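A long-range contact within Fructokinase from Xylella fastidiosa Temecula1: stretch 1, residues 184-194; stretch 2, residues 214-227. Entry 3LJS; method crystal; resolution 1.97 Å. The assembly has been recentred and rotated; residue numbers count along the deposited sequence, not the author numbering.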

# COMPACT_ATOMS: atom_id res chain seq x y z
N LEU B 184 23.69 8.96 -8.62
CA LEU B 184 23.97 9.86 -7.52
C LEU B 184 25.06 10.85 -7.92
O LEU B 184 24.92 12.05 -7.70
N TRP B 185 26.15 10.36 -8.51
CA TRP B 185 27.23 11.25 -8.93
C TRP B 185 26.77 12.22 -10.01
O TRP B 185 27.19 13.38 -10.03
N LYS B 186 25.91 11.76 -10.91
CA LYS B 186 25.42 12.64 -11.97
C LYS B 186 24.58 13.77 -11.37
O LYS B 186 24.73 14.93 -11.75
N GLY B 187 23.71 13.42 -10.44
CA GLY B 187 22.89 14.44 -9.80
C GLY B 187 23.78 15.44 -9.09
O GLY B 187 23.58 16.65 -9.18
N LEU B 188 24.78 14.91 -8.39
CA LEU B 188 25.74 15.74 -7.66
C LEU B 188 26.50 16.70 -8.55
O LEU B 188 26.83 17.81 -8.13
N SER B 189 26.80 16.29 -9.78
CA SER B 189 27.54 17.14 -10.70
C SER B 189 26.68 18.27 -11.27
O SER B 189 27.20 19.24 -11.81
N LEU B 190 25.36 18.14 -11.15
CA LEU B 190 24.44 19.14 -11.69
C LEU B 190 23.91 20.14 -10.67
O LEU B 190 23.17 21.05 -11.02
N ALA B 191 24.31 19.98 -9.41
CA ALA B 191 23.81 20.86 -8.35
C ALA B 191 24.78 21.94 -7.89
O ALA B 191 25.98 21.74 -7.84
N ASP B 192 24.22 23.11 -7.57
CA ASP B 192 24.99 24.24 -7.06
C ASP B 192 25.18 24.06 -5.56
O ASP B 192 26.22 24.39 -5.00
N VAL B 193 24.14 23.54 -4.91
CA VAL B 193 24.15 23.32 -3.46
C VAL B 193 23.88 21.85 -3.18
O VAL B 193 22.90 21.29 -3.67
N VAL B 194 24.74 21.23 -2.38
CA VAL B 194 24.62 19.82 -2.06
C VAL B 194 24.59 19.55 -0.56
O VAL B 194 25.33 20.16 0.21
N ALA B 214 38.55 13.35 -1.31
CA ALA B 214 38.45 13.01 -2.73
C ALA B 214 37.02 13.27 -3.22
O ALA B 214 36.82 13.71 -4.35
N VAL B 215 36.04 12.98 -2.37
CA VAL B 215 34.64 13.18 -2.73
C VAL B 215 34.37 14.67 -2.92
O VAL B 215 33.77 15.08 -3.91
N ILE B 216 34.82 15.48 -1.97
CA ILE B 216 34.63 16.92 -2.03
C ILE B 216 35.31 17.51 -3.27
O ILE B 216 34.73 18.35 -3.95
N GLN B 217 36.52 17.05 -3.57
CA GLN B 217 37.23 17.54 -4.75
C GLN B 217 36.46 17.17 -6.01
O GLN B 217 36.42 17.93 -6.97
N GLN B 218 35.83 16.00 -6.00
CA GLN B 218 35.05 15.54 -7.15
C GLN B 218 33.85 16.48 -7.36
O GLN B 218 33.50 16.81 -8.49
N LEU B 219 33.22 16.89 -6.26
CA LEU B 219 32.07 17.79 -6.34
C LEU B 219 32.46 19.11 -6.99
O LEU B 219 31.70 19.66 -7.79
N TRP B 220 33.64 19.62 -6.64
CA TRP B 220 34.11 20.89 -7.18
C TRP B 220 34.37 20.81 -8.69
O TRP B 220 34.51 21.84 -9.36
N GLN B 221 34.42 19.59 -9.23
CA GLN B 221 34.64 19.39 -10.66
C GLN B 221 33.35 19.69 -11.42
O GLN B 221 33.37 19.91 -12.64
N GLY B 222 32.23 19.70 -10.70
CA GLY B 222 30.95 19.99 -11.33
C GLY B 222 30.46 21.40 -11.06
O GLY B 222 31.25 22.36 -11.07
N ARG B 223 29.17 21.53 -10.80
CA ARG B 223 28.53 22.82 -10.54
C ARG B 223 28.57 23.25 -9.06
O ARG B 223 28.43 24.43 -8.75
N ALA B 224 28.74 22.29 -8.15
CA ALA B 224 28.73 22.55 -6.71
C ALA B 224 29.57 23.72 -6.20
O ALA B 224 30.76 23.82 -6.48
N GLN B 225 28.94 24.59 -5.42
CA GLN B 225 29.62 25.75 -4.84
C GLN B 225 29.53 25.70 -3.32
O GLN B 225 30.32 26.31 -2.62
N LEU B 226 28.55 24.95 -2.81
CA LEU B 226 28.35 24.83 -1.37
C LEU B 226 27.97 23.41 -1.00
O LEU B 226 27.06 22.83 -1.60
N LEU B 227 28.65 22.85 0.00
CA LEU B 227 28.37 21.49 0.47
C LEU B 227 28.10 21.46 1.97
O LEU B 227 28.85 22.02 2.76

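Two helix-to-strand segments of one chain pack side by side, with apolar contacts between the helices, a salt bridge at the turns and a parallel strand pairing beyond.

The helix axes approach to 10.2 Å at 54°, and side chains fill the gap. Trp 185 leaves its helix sideways, with chi1 m, but its ring reaches the second helix. There CH2 of Trp 185 lies 3.8 Å from CG1 of Val 215 (chi1 t). CZ3 of Trp 185 is 3.4 Å from CG of Gln 218, which points toward the first stretch with chi1 t and chi2 p. Leu 219 (m, t) adds its CD2, 3.8 Å from CB of Leu 188 and 4.1 Å from CZ3 of Trp 185.

At the turns, Gly 222 has no side chain; a CB there would clash with the Ser 189 carbonyl oxygen. Ser 189 O accepts a hydrogen bond from Arg 223 N (3.2 Å). Ser 189 OG turns back to its own helix and bonds Lys 186 O at 2.7 Å.

Arg 223 points toward the first stretch, and Asp 192, with chi1 m, starts away but its carboxylate comes nearer. NH2 of Arg 223 and OD1 of Asp 192 form a salt bridge at 2.9 Å. Water 2 accepts from Arg 223 NE at 2.6 Å. Water 1 sits between the segments, donating to Leu 188 O and Leu 219 O (both 2.8 Å) and accepting from Ala 224 N (2.9 Å).

In the strands, Val 194 N bonds Leu 226 O at 2.9 Å. Val 193 and Leu 226 share one sheet face, with CG1 of Val 193 4.1 Å from CD2 of Leu 226. Val 194 and Leu 227 share the other, with CG1 of Val 194 3.8 Å from CD1 of Leu 227. Both valines are t; both leucines are t, p.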

# COMPACT_ATOMS: atom_id res chain seq x y z
CB LEU B 184 24.39 9.08 -6.27
CG LEU B 184 23.31 8.12 -5.74
CD1 LEU B 184 23.83 7.38 -4.51
CD2 LEU B 184 22.05 8.91 -5.40
CB TRP B 185 28.44 10.46 -9.45
CG TRP B 185 29.35 9.96 -8.36
CD1 TRP B 185 29.60 8.66 -8.03
CD2 TRP B 185 30.13 10.76 -7.46
NE1 TRP B 185 30.48 8.59 -6.98
CE2 TRP B 185 30.82 9.87 -6.61
CE3 TRP B 185 30.31 12.14 -7.29
CZ2 TRP B 185 31.69 10.31 -5.60
CZ3 TRP B 185 31.17 12.58 -6.29
CH2 TRP B 185 31.84 11.67 -5.45
CB LYS B 186 24.58 11.87 -12.99
CG LYS B 186 24.09 12.75 -14.12
CD LYS B 186 23.63 11.93 -15.31
CE LYS B 186 23.25 12.84 -16.48
NZ LYS B 186 22.88 12.05 -17.69
CB LEU B 188 26.72 14.84 -6.90
CG LEU B 188 26.14 14.11 -5.69
CD1 LEU B 188 27.10 13.02 -5.20
CD2 LEU B 188 25.87 15.13 -4.58
CB SER B 189 28.09 16.31 -11.87
OG SER B 189 27.04 15.91 -12.72
CB LEU B 190 23.25 18.43 -12.34
CG LEU B 190 23.54 17.60 -13.59
CD1 LEU B 190 22.30 16.78 -13.95
CD2 LEU B 190 23.95 18.52 -14.74
CB ALA B 191 23.38 20.01 -7.15
CB ASP B 192 24.23 25.55 -7.30
CG ASP B 192 23.99 25.83 -8.76
OD1 ASP B 192 24.94 26.24 -9.45
OD2 ASP B 192 22.85 25.63 -9.23
CB VAL B 193 23.07 24.18 -2.76
CG1 VAL B 193 23.11 23.95 -1.26
CG2 VAL B 193 23.30 25.65 -3.09
CB VAL B 194 25.79 19.02 -2.68
CG1 VAL B 194 25.77 17.58 -2.18
CG2 VAL B 194 25.70 19.07 -4.20
CB ALA B 214 38.83 11.56 -2.95
CB VAL B 215 33.69 12.65 -1.63
CG1 VAL B 215 32.25 13.05 -1.96
CG2 VAL B 215 33.80 11.13 -1.54
CB ILE B 216 35.16 17.60 -0.75
CG1 ILE B 216 34.33 17.12 0.44
CG2 ILE B 216 35.08 19.11 -0.89
CD1 ILE B 216 34.80 17.64 1.79
CB GLN B 217 38.64 16.97 -4.81
CG GLN B 217 39.56 17.50 -3.72
CD GLN B 217 39.54 19.01 -3.64
OE1 GLN B 217 39.71 19.70 -4.65
NE2 GLN B 217 39.34 19.54 -2.44
CB GLN B 218 34.55 14.12 -6.90
CG GLN B 218 33.87 13.49 -8.11
CD GLN B 218 34.86 13.13 -9.19
OE1 GLN B 218 35.68 12.22 -9.02
NE2 GLN B 218 34.80 13.84 -10.31
CB LEU B 219 31.50 18.05 -4.95
CG LEU B 219 30.89 16.84 -4.23
CD1 LEU B 219 30.31 17.28 -2.90
CD2 LEU B 219 29.81 16.23 -5.11
CB TRP B 220 35.40 21.32 -6.47
CG TRP B 220 35.26 21.57 -4.98
CD1 TRP B 220 36.27 21.55 -4.06
CD2 TRP B 220 34.07 21.93 -4.25
NE1 TRP B 220 35.80 21.88 -2.82
CE2 TRP B 220 34.45 22.11 -2.90
CE3 TRP B 220 32.73 22.11 -4.60
CZ2 TRP B 220 33.53 22.47 -1.90
CZ3 TRP B 220 31.81 22.47 -3.60
CH2 TRP B 220 32.23 22.65 -2.27
CB GLN B 221 35.05 17.94 -10.96
CG GLN B 221 36.36 17.53 -10.32
CD GLN B 221 37.51 18.42 -10.76
OE1 GLN B 221 37.88 18.44 -11.94
NE2 GLN B 221 38.07 19.16 -9.82
CB ARG B 223 27.06 22.78 -10.97
CG ARG B 223 26.79 22.45 -12.43
CD ARG B 223 26.70 23.71 -13.27
NE ARG B 223 25.88 24.72 -12.62
CZ ARG B 223 25.93 26.02 -12.90
NH1 ARG B 223 26.76 26.47 -13.83
NH2 ARG B 223 25.17 26.88 -12.22
CB ALA B 224 29.12 21.28 -5.95
CB GLN B 225 29.00 27.05 -5.36
CG GLN B 225 29.23 27.33 -6.85
CD GLN B 225 30.69 27.59 -7.19
OE1 GLN B 225 31.48 28.01 -6.35
NE2 GLN B 225 31.05 27.36 -8.45
CB LEU B 226 27.25 25.78 -0.90
CG LEU B 226 26.83 25.65 0.57
CD1 LEU B 226 27.95 26.13 1.48
CD2 LEU B 226 25.57 26.47 0.81
CB LEU B 227 29.56 20.57 0.17
CG LEU B 227 29.58 19.22 0.91
CD1 LEU B 227 28.47 18.30 0.38
CD2 LEU B 227 30.95 18.56 0.73
O HOH W 1 29.02 19.41 -8.70
O HOH W 2 23.73 23.86 -11.42
O HOH W 3 22.22 27.12 -11.09